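Gamma-glutamyltransferase 1 Threonine peptidase. MEROPS family T03 (Pseudomonas nitroreducens, PDB 7D9E) transfers the gamma-glutamyl group of donors such as glutathione to amino acids or to water. Local coordinates at the interface of chains A and B. Sequence-based numbering; all coordinates share one arbitrary frame. Chains: chain A, Gamma-glutamyltransferase 1 Threonine peptidase. MEROPS family T03; chain B, Gamma-glutamyltransferase 1 Threonine peptidase. MEROPS family T03.

Contact 1: the interface of chains A and B. Residues chain A 95-98, 101, 105, 323; chain B 41, 44, 64-68, 70.
Two extended loops pair through their backbones: A:Ala97 N donates to B:Lys68 O at 2.9 Å, and B:Gly67 N donates back to A:Ala97 O, each donor standing above the plane of the carbonyl it meets. B:Gly67 takes a positive phi (77°), which glycine adopts easily. The small A:Ala97 suits the close backbone pairing, its methyl CB lying against B:Glu65 O and reaching the rim of the B:Phe44 ring at CE2 (3.8 Å). That ring is held between B:Ile64 CA over one face and B:Met70 CB over the other. At one end of the contact, B:Lys68 lies extended, CG anti to its backbone N (chi1 -166°), and crosses A:Phe323 obliquely with CG 3.8 Å from the ring centroid. Its NZ continues to the anti lone pair of B:Glu65 OE2, a 2.8 Å salt bridge, while B:Glu65 OE1 sits in plane at the ring edge, 3.6 Å from A:Phe323 CD2, the carboxylate turned 83° from the ring. A flat aromatic thus serves both the aliphatic stem and the acid; an alanine in place of A:Phe323 removes the ring, and B:Lys68 and its ion pair would probably be less firmly held against chain A. At the other end two flexible thioethers cross at about a right angle, B:Met41 CE meeting A:Met105 SD at 3.9 Å. The site joins loops of both chains, with B:Met41 supplied by the 3-10 helix 40-43; the contact's centre lies about 18 Å from the nucleophile B:Thr1.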
ATOM      1  N   GLU A  95       7.885  -1.582   8.312  1.00 15.52           N
ATOM      2  CA  GLU A  95       8.926  -1.034   9.168  1.00 16.15           C
ATOM      3  C   GLU A  95       8.496  -1.030  10.628  1.00 19.23           C
ATOM      4  O   GLU A  95       7.313  -1.012  10.963  1.00 17.41           O
ATOM      5  CB  GLU A  95       9.202   0.406   8.761  1.00 17.88           C
ATOM      6  CG  GLU A  95       9.712   0.575   7.354  1.00 17.90           C
ATOM      7  CD  GLU A  95       8.608   1.009   6.404  1.00 18.82           C
ATOM      8  OE1 GLU A  95       7.515   0.396   6.453  1.00 19.75           O
ATOM      9  OE2 GLU A  95       8.800   1.992   5.642  1.00 18.96           O
ATOM     10  N   ILE A  96       9.499  -0.986  11.510  1.00 17.46           N
ATOM     11  CA  ILE A  96       9.287  -0.870  12.949  1.00 19.13           C
ATOM     12  C   ILE A  96       9.916   0.427  13.441  1.00 17.74           C
ATOM     13  O   ILE A  96      10.917   0.905  12.895  1.00 18.68           O
ATOM     14  CB  ILE A  96       9.802  -2.069  13.774  1.00 21.26           C
ATOM     15  CG1 ILE A  96      11.277  -2.305  13.538  1.00 20.68           C
ATOM     16  CG2 ILE A  96       9.011  -3.356  13.436  1.00 20.80           C
ATOM     17  CD1 ILE A  96      11.835  -3.459  14.344  1.00 26.78           C
ATOM     18  N   ALA A  97       9.339   0.992  14.497  1.00 18.86           N
ATOM     19  CA  ALA A  97       9.953   2.161  15.115  1.00 19.07           C
ATOM     20  C   ALA A  97      11.317   1.789  15.695  1.00 19.34           C
ATOM     21  O   ALA A  97      11.460   0.722  16.307  1.00 20.02           O
ATOM     22  CB  ALA A  97       9.084   2.690  16.260  1.00 19.09           C
ATOM     23  N   PRO A  98      12.326   2.657  15.548  1.00 19.23           N
ATOM     24  CA  PRO A  98      13.611   2.415  16.219  1.00 18.34           C
ATOM     25  C   PRO A  98      13.470   2.312  17.728  1.00 20.88           C
ATOM     26  O   PRO A  98      12.534   2.827  18.343  1.00 21.24           O
ATOM     27  CB  PRO A  98      14.490   3.604  15.791  1.00 19.09           C
ATOM     28  CG  PRO A  98      13.685   4.380  14.775  1.00 23.21           C
ATOM     29  CD  PRO A  98      12.332   3.829  14.656  1.00 20.48           C
ATOM     30  N   ALA A 101      12.900   5.414  19.609  1.00 23.42           N
ATOM     31  CA  ALA A 101      11.697   6.206  19.392  1.00 24.31           C
ATOM     32  C   ALA A 101      10.909   6.361  20.686  1.00 26.39           C
ATOM     33  O   ALA A 101      10.970   5.515  21.579  1.00 27.10           O
ATOM     34  CB  ALA A 101      10.823   5.542  18.324  1.00 22.55           C
ATOM     35  N   MET A 105       8.131  12.164  20.377  1.00 27.81           N
ATOM     36  CA  MET A 105       9.348  12.577  19.708  1.00 28.68           C
ATOM     37  C   MET A 105       9.106  13.647  18.638  1.00 29.47           C
ATOM     38  O   MET A 105      10.050  14.337  18.237  1.00 31.68           O
ATOM     39  CB  MET A 105      10.047  11.405  19.018  1.00 26.17           C
ATOM     40  CG  MET A 105       9.295  10.793  17.883  1.00 24.58           C
ATOM     41  SD  MET A 105       9.832   9.119  17.477  1.00 25.93           S
ATOM     42  CE  MET A 105      11.216   9.510  16.430  1.00 28.36           C
ATOM     43  N   PHE A 323       1.072  -5.004  20.452  1.00 24.96           N
ATOM     44  CA  PHE A 323       1.299  -3.926  21.406  1.00 29.91           C
ATOM     45  C   PHE A 323       0.039  -3.510  22.153  1.00 29.05           C
ATOM     46  O   PHE A 323       0.133  -2.769  23.137  1.00 32.95           O
ATOM     47  CB  PHE A 323       1.937  -2.707  20.713  1.00 24.36           C
ATOM     48  CG  PHE A 323       3.401  -2.893  20.447  1.00 24.98           C
ATOM     49  CD1 PHE A 323       3.824  -3.739  19.423  1.00 24.51           C
ATOM     50  CD2 PHE A 323       4.341  -2.224  21.199  1.00 28.11           C
ATOM     51  CE1 PHE A 323       5.180  -3.920  19.180  1.00 26.47           C
ATOM     52  CE2 PHE A 323       5.702  -2.412  20.970  1.00 28.78           C
ATOM     53  CZ  PHE A 323       6.115  -3.258  19.954  1.00 27.32           C
TER
ATOM     54  N   MET B  41       7.286   6.761   9.726  1.00 17.86           N
ATOM     55  CA  MET B  41       6.940   7.131  11.096  1.00 20.48           C
ATOM     56  C   MET B  41       5.694   8.012  11.140  1.00 20.84           C
ATOM     57  O   MET B  41       4.990   8.045  12.159  1.00 20.94           O
ATOM     58  CB  MET B  41       8.147   7.834  11.814  1.00 20.67           C
ATOM     59  CG  MET B  41       9.317   6.817  11.946  1.00 22.97           C
ATOM     60  SD  MET B  41       8.951   5.489  13.222  1.00 21.58           S
ATOM     61  CE  MET B  41       8.892   6.567  14.675  1.00 28.88           C
ATOM     62  N   PHE B  44       2.239   6.585  12.381  1.00 19.21           N
ATOM     63  CA  PHE B  44       1.806   6.543  13.766  1.00 19.89           C
ATOM     64  C   PHE B  44       0.945   7.771  14.066  1.00 22.46           C
ATOM     65  O   PHE B  44       0.988   8.779  13.350  1.00 25.61           O
ATOM     66  CB  PHE B  44       2.994   6.613  14.719  1.00 20.25           C
ATOM     67  CG  PHE B  44       3.774   5.330  14.876  1.00 18.57           C
ATOM     68  CD1 PHE B  44       3.201   4.201  15.405  1.00 18.99           C
ATOM     69  CD2 PHE B  44       5.123   5.299  14.518  1.00 19.99           C
ATOM     70  CE1 PHE B  44       3.953   3.028  15.589  1.00 18.41           C
ATOM     71  CE2 PHE B  44       5.875   4.135  14.700  1.00 20.27           C
ATOM     72  CZ  PHE B  44       5.290   3.013  15.235  1.00 18.60           C
ATOM     73  N   ILE B  64       3.271   5.961  19.010  1.00 23.37           N
ATOM     74  CA  ILE B  64       4.651   5.539  18.796  1.00 19.94           C
ATOM     75  C   ILE B  64       5.133   4.723  19.989  1.00 20.95           C
ATOM     76  O   ILE B  64       5.009   5.144  21.149  1.00 24.20           O
ATOM     77  CB  ILE B  64       5.559   6.762  18.566  1.00 22.27           C
ATOM     78  CG1 ILE B  64       5.056   7.588  17.383  1.00 24.52           C
ATOM     79  CG2 ILE B  64       7.013   6.330  18.380  1.00 24.46           C
ATOM     80  CD1 ILE B  64       5.709   8.973  17.267  1.00 24.35           C
ATOM     81  N   GLU B  65       5.742   3.565  19.704  1.00 22.60           N
ATOM     82  CA  GLU B  65       6.431   2.776  20.728  1.00 23.84           C
ATOM     83  C   GLU B  65       7.624   2.134  20.036  1.00 21.02           C
ATOM     84  O   GLU B  65       7.504   1.738  18.860  1.00 21.66           O
ATOM     85  CB  GLU B  65       5.521   1.673  21.301  1.00 25.03           C
ATOM     86  CG  GLU B  65       4.248   2.178  22.007  1.00 27.64           C
ATOM     87  CD  GLU B  65       3.393   1.043  22.587  1.00 31.10           C
ATOM     88  OE1 GLU B  65       3.833   0.440  23.590  1.00 35.67           O
ATOM     89  OE2 GLU B  65       2.278   0.780  22.072  1.00 31.83           O
ATOM     90  N   PRO B  66       8.759   1.985  20.713  1.00 22.13           N
ATOM     91  CA  PRO B  66       9.892   1.307  20.073  1.00 24.46           C
ATOM     92  C   PRO B  66       9.536  -0.122  19.670  1.00 25.35           C
ATOM     93  O   PRO B  66       8.840  -0.839  20.394  1.00 26.09           O
ATOM     94  CB  PRO B  66      10.988   1.363  21.139  1.00 27.75           C
ATOM     95  CG  PRO B  66      10.293   1.681  22.391  1.00 28.40           C
ATOM     96  CD  PRO B  66       9.069   2.443  22.074  1.00 24.41           C
ATOM     97  N   GLY B  67      10.001  -0.519  18.477  1.00 22.01           N
ATOM     98  CA  GLY B  67       9.775  -1.846  17.933  1.00 24.22           C
ATOM     99  C   GLY B  67       8.392  -2.099  17.367  1.00 22.85           C
ATOM    100  O   GLY B  67       8.109  -3.229  16.922  1.00 23.29           O
ATOM    101  N   LYS B  68       7.535  -1.095  17.348  1.00 19.43           N
ATOM    102  CA  LYS B  68       6.151  -1.211  16.916  1.00 19.78           C
ATOM    103  C   LYS B  68       6.003  -0.911  15.431  1.00 18.91           C
ATOM    104  O   LYS B  68       6.680  -0.040  14.878  1.00 18.67           O
ATOM    105  CB  LYS B  68       5.321  -0.201  17.720  1.00 21.96           C
ATOM    106  CG  LYS B  68       3.806  -0.382  17.676  1.00 22.05           C
ATOM    107  CD  LYS B  68       3.170   0.619  18.660  1.00 23.00           C
ATOM    108  CE  LYS B  68       1.654   0.617  18.646  1.00 21.87           C
ATOM    109  NZ  LYS B  68       1.104   1.604  19.641  1.00 21.85           N
ATOM    110  N   MET B  70       3.745   0.673  12.588  1.00 18.98           N
ATOM    111  CA  MET B  70       2.746   1.714  12.415  1.00 18.80           C
ATOM    112  C   MET B  70       1.586   1.251  11.557  1.00 16.98           C
ATOM    113  O   MET B  70       1.755   0.503  10.591  1.00 19.31           O
ATOM    114  CB  MET B  70       3.488   2.982  11.970  1.00 24.12           C
ATOM    115  CG  MET B  70       4.163   3.032  10.608  1.00 25.31           C
ATOM    116  SD  MET B  70       5.629   1.942  10.471  1.00 21.92           S
ATOM    117  CE  MET B  70       6.842   2.669  11.560  1.00 27.79           C
TER

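Contact 2: the interface of chains A and B. Residues chain A 70-73, 75-78, 93, 95, 130; chain B 18-20, 38, 40.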
ATOM      1  N   GLU A  70      10.232   6.449  -6.334  1.00 15.13           N
ATOM      2  CA  GLU A  70       9.280   7.183  -5.515  1.00 15.68           C
ATOM      3  C   GLU A  70       8.568   6.270  -4.528  1.00 15.29           C
ATOM      4  O   GLU A  70       8.057   6.754  -3.507  1.00 16.68           O
ATOM      5  CB  GLU A  70       8.292   7.936  -6.403  1.00 16.36           C
ATOM      6  CG  GLU A  70       7.482   7.092  -7.366  1.00 18.93           C
ATOM      7  CD  GLU A  70       8.105   6.937  -8.751  1.00 17.12           C
ATOM      8  OE1 GLU A  70       9.326   6.650  -8.843  1.00 16.52           O
ATOM      9  OE2 GLU A  70       7.359   7.122  -9.749  1.00 19.66           O
ATOM     10  N   ALA A  71       8.523   4.963  -4.799  1.00 15.97           N
ATOM     11  CA  ALA A  71       7.750   4.048  -3.973  1.00 14.55           C
ATOM     12  C   ALA A  71       8.355   2.653  -3.879  1.00 15.63           C
ATOM     13  O   ALA A  71       8.477   2.113  -2.778  1.00 15.98           O
ATOM     14  CB  ALA A  71       6.309   3.968  -4.484  1.00 16.96           C
ATOM     15  N   GLY A  72       8.733   2.057  -5.010  1.00 14.54           N
ATOM     16  CA  GLY A  72       9.523   0.841  -4.947  1.00 17.82           C
ATOM     17  C   GLY A  72      10.811   1.111  -4.205  1.00 14.54           C
ATOM     18  O   GLY A  72      11.356   2.214  -4.274  1.00 14.95           O
ATOM     19  N   ASN A  73      11.291   0.119  -3.465  1.00 15.71           N
ATOM     20  CA  ASN A  73      12.290   0.475  -2.475  1.00 14.27           C
ATOM     21  C   ASN A  73      13.014  -0.736  -1.919  1.00 16.13           C
ATOM     22  O   ASN A  73      12.490  -1.849  -1.909  1.00 16.48           O
ATOM     23  CB  ASN A  73      11.606   1.188  -1.300  1.00 15.31           C
ATOM     24  CG  ASN A  73      10.737   0.254  -0.494  1.00 15.58           C
ATOM     25  OD1 ASN A  73      11.218  -0.427   0.422  1.00 16.33           O
ATOM     26  ND2 ASN A  73       9.442   0.219  -0.818  1.00 14.84           N
ATOM     27  N   GLY A  75      14.604   0.699   1.043  1.00 17.23           N
ATOM     28  CA  GLY A  75      14.626   1.445   2.280  1.00 16.20           C
ATOM     29  C   GLY A  75      13.299   1.645   2.975  1.00 15.45           C
ATOM     30  O   GLY A  75      13.230   2.453   3.909  1.00 16.08           O
ATOM     31  N   GLY A  76      12.256   0.937   2.571  1.00 16.08           N
ATOM     32  CA  GLY A  76      10.935   1.047   3.160  1.00 15.25           C
ATOM     33  C   GLY A  76      10.439  -0.314   3.629  1.00 17.38           C
ATOM     34  O   GLY A  76      11.179  -1.119   4.205  1.00 16.33           O
ATOM     35  N   GLY A  77       9.150  -0.554   3.399  1.00 14.44           N
ATOM     36  CA  GLY A  77       8.549  -1.793   3.866  1.00 13.79           C
ATOM     37  C   GLY A  77       7.254  -2.048   3.130  1.00 13.38           C
ATOM     38  O   GLY A  77       6.872  -1.289   2.237  1.00 15.24           O
ATOM     39  N   GLY A  78       6.564  -3.118   3.522  1.00 14.77           N
ATOM     40  CA  GLY A  78       5.344  -3.468   2.818  1.00 15.94           C
ATOM     41  C   GLY A  78       4.775  -4.789   3.283  1.00 15.44           C
ATOM     42  O   GLY A  78       5.138  -5.313   4.346  1.00 15.94           O
ATOM     43  N   TYR A  93       6.253  -7.220   6.225  1.00 15.10           N
ATOM     44  CA  TYR A  93       7.598  -6.647   6.247  1.00 15.31           C
ATOM     45  C   TYR A  93       7.501  -5.125   6.384  1.00 16.37           C
ATOM     46  O   TYR A  93       8.258  -4.349   5.797  1.00 17.03           O
ATOM     47  CB  TYR A  93       8.463  -7.166   5.092  1.00 16.50           C
ATOM     48  CG  TYR A  93       7.978  -6.881   3.701  1.00 14.31           C
ATOM     49  CD1 TYR A  93       7.158  -7.765   3.025  1.00 17.98           C
ATOM     50  CD2 TYR A  93       8.395  -5.754   3.036  1.00 14.91           C
ATOM     51  CE1 TYR A  93       6.723  -7.476   1.741  1.00 14.92           C
ATOM     52  CE2 TYR A  93       7.993  -5.480   1.750  1.00 16.60           C
ATOM     53  CZ  TYR A  93       7.175  -6.358   1.104  1.00 15.46           C
ATOM     54  OH  TYR A  93       6.741  -6.081  -0.190  1.00 16.53           O
ATOM     55  N   GLU A  95       7.885  -1.582   8.312  1.00 15.52           N
ATOM     56  CA  GLU A  95       8.926  -1.034   9.168  1.00 16.15           C
ATOM     57  C   GLU A  95       8.496  -1.030  10.628  1.00 19.23           C
ATOM     58  O   GLU A  95       7.313  -1.012  10.963  1.00 17.41           O
ATOM     59  CB  GLU A  95       9.202   0.406   8.761  1.00 17.88           C
ATOM     60  CG  GLU A  95       9.712   0.575   7.354  1.00 17.90           C
ATOM     61  CD  GLU A  95       8.608   1.009   6.404  1.00 18.82           C
ATOM     62  OE1 GLU A  95       7.515   0.396   6.453  1.00 19.75           O
ATOM     63  OE2 GLU A  95       8.800   1.992   5.642  1.00 18.96           O
ATOM     64  N   THR A 130      11.926  -4.260   3.650  1.00 17.11           N
ATOM     65  CA  THR A 130      11.733  -4.867   2.335  1.00 17.55           C
ATOM     66  C   THR A 130      12.724  -5.991   2.030  1.00 18.20           C
ATOM     67  O   THR A 130      12.321  -7.069   1.580  1.00 17.76           O
ATOM     68  CB  THR A 130      11.757  -3.788   1.267  1.00 15.63           C
ATOM     69  OG1 THR A 130      10.638  -2.944   1.512  1.00 16.30           O
ATOM     70  CG2 THR A 130      11.648  -4.400  -0.099  1.00 18.48           C
TER
ATOM     71  N   TYR B  18       4.074  -2.159  -1.442  0.65 13.13           N
ATOM     72  CA  TYR B  18       5.206  -1.706  -0.638  0.65 14.29           C
ATOM     73  C   TYR B  18       5.448  -0.229  -0.905  0.65 14.17           C
ATOM     74  O   TYR B  18       4.912   0.354  -1.847  0.65 14.33           O
ATOM     75  CB  TYR B  18       6.418  -2.652  -0.755  0.65 16.16           C
ATOM     76  CG  TYR B  18       7.260  -2.614  -2.008  0.65 13.81           C
ATOM     77  CD1 TYR B  18       6.774  -2.122  -3.207  0.65 15.13           C
ATOM     78  CD2 TYR B  18       8.555  -3.117  -1.994  0.65 13.26           C
ATOM     79  CE1 TYR B  18       7.567  -2.102  -4.355  0.65 16.94           C
ATOM     80  CE2 TYR B  18       9.357  -3.092  -3.129  0.65 14.97           C
ATOM     81  CZ  TYR B  18       8.849  -2.588  -4.306  0.65 15.38           C
ATOM     82  OH  TYR B  18       9.622  -2.556  -5.444  0.65 18.45           O
ATOM     83  N   THR B  19       6.261   0.388  -0.050  1.00 13.67           N
ATOM     84  CA  THR B  19       6.236   1.838   0.052  1.00 13.84           C
ATOM     85  C   THR B  19       7.414   2.409   0.810  1.00 15.53           C
ATOM     86  O   THR B  19       8.050   1.731   1.622  1.00 14.59           O
ATOM     87  CB  THR B  19       4.921   2.288   0.746  1.00 15.06           C
ATOM     88  OG1 THR B  19       4.723   3.696   0.569  1.00 17.09           O
ATOM     89  CG2 THR B  19       4.879   1.937   2.222  1.00 17.83           C
ATOM     90  N   LEU B  20       7.658   3.703   0.553  1.00 14.51           N
ATOM     91  CA  LEU B  20       8.459   4.590   1.394  1.00 15.11           C
ATOM     92  C   LEU B  20       7.587   5.521   2.234  1.00 15.49           C
ATOM     93  O   LEU B  20       8.109   6.293   3.037  1.00 16.66           O
ATOM     94  CB  LEU B  20       9.347   5.450   0.517  1.00 15.95           C
ATOM     95  CG  LEU B  20      10.475   4.739  -0.217  1.00 16.50           C
ATOM     96  CD1 LEU B  20      11.142   5.763  -1.116  1.00 17.32           C
ATOM     97  CD2 LEU B  20      11.468   4.127   0.723  1.00 15.67           C
ATOM     98  N   ASN B  38      12.616   5.526   4.035  1.00 15.36           N
ATOM     99  CA  ASN B  38      11.208   5.825   4.200  1.00 15.92           C
ATOM    100  C   ASN B  38      10.948   6.953   5.204  1.00 17.94           C
ATOM    101  O   ASN B  38      11.802   7.331   6.018  1.00 17.66           O
ATOM    102  CB  ASN B  38      10.490   4.581   4.727  1.00 15.66           C
ATOM    103  CG  ASN B  38      10.899   4.254   6.143  1.00 15.29           C
ATOM    104  OD1 ASN B  38      10.301   4.758   7.097  1.00 16.22           O
ATOM    105  ND2 ASN B  38      11.935   3.421   6.299  1.00 18.07           N
ATOM    106  N   GLU B  40       7.995   6.431   7.092  0.60 18.88           N
ATOM    107  CA  GLU B  40       6.819   5.709   7.566  0.60 18.34           C
ATOM    108  C   GLU B  40       6.401   6.117   8.970  0.60 18.51           C
ATOM    109  O   GLU B  40       5.260   5.841   9.365  0.60 17.71           O
ATOM    110  CB  GLU B  40       7.088   4.211   7.542  0.60 18.35           C
ATOM    111  CG  GLU B  40       5.949   3.373   7.058  0.60 19.98           C
ATOM    112  CD  GLU B  40       5.751   3.476   5.565  0.60 20.37           C
ATOM    113  OE1 GLU B  40       6.661   3.065   4.790  0.60 22.94           O
ATOM    114  OE2 GLU B  40       4.659   3.923   5.151  0.60 22.34           O
TER
HETATM  115  O   HOH W   1       6.403   5.679  -1.382  1.00 16.25           O
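A:Gly75 O is gripped by two donors from B:Asn38: the amide ND2 at 2.9 Å, almost straight (175° at H) and in the carbonyl plane, and the backbone N from above that plane. Asparagine suits this corner because its other end, OD1, accepts B:Glu40 N on a lone pair, which fixes the amide's rotation. A:Asn73 does similar work within chain A: OD1 takes both A:Thr130 OG1 (2.8 Å) and A:Gly76 N, while ND2 donates to A:Ala71 O. So pinned, its ND2 lies 3.6 Å above the face of the B:Tyr18 ring, offset toward the rim, and A:Thr130 CG2 meets the ring edge in plane. B:Leu20 slides antiparallel past A:Asn73, CD2 against CB at 3.6 Å. A:Gly77 and B:Thr19 pair antiparallel, B:Thr19 N donating to A:Gly77 O at 2.9 Å and A:Gly77 N donating back to B:Thr19 O; the lack of side chains on the glycine run suits so close an approach. A:Glu95 and B:Glu40 cross at about a right angle, A:Glu95 OE2 and B:Glu40 OE1 lying 2.5 Å apart, so a proton is probably shared between the carboxylates. A water links A:Glu70 O to B:Thr19 OG1 and B:Leu20 N. The seam joins strand 77-84 of chain A to strand 13-19 of chain B and probably helps position B:Thr19 and B:Glu40, residues of the glutamate-binding pocket, which also receives the glutamine analogue L-DON.

About 15 Å separates the C-alpha centres of contact 1 and contact 2, and A:Glu95 belongs to both: its backbone carbonyl faces the sulphur of B:Met70 in contact 1, its carboxylate faces the pocket acid in contact 2. The 3-10 helix 40-43 of chain B likewise serves both, through neighbouring residues. Contact 1 is a join between loops, contact 2 a strand pairing beside the substrate pocket. Together they tie the two subunits, which in this family arise from one precursor by autocatalytic cleavage, into one unit, and the loop packing is likely to help hold the pocket's acidic side in place.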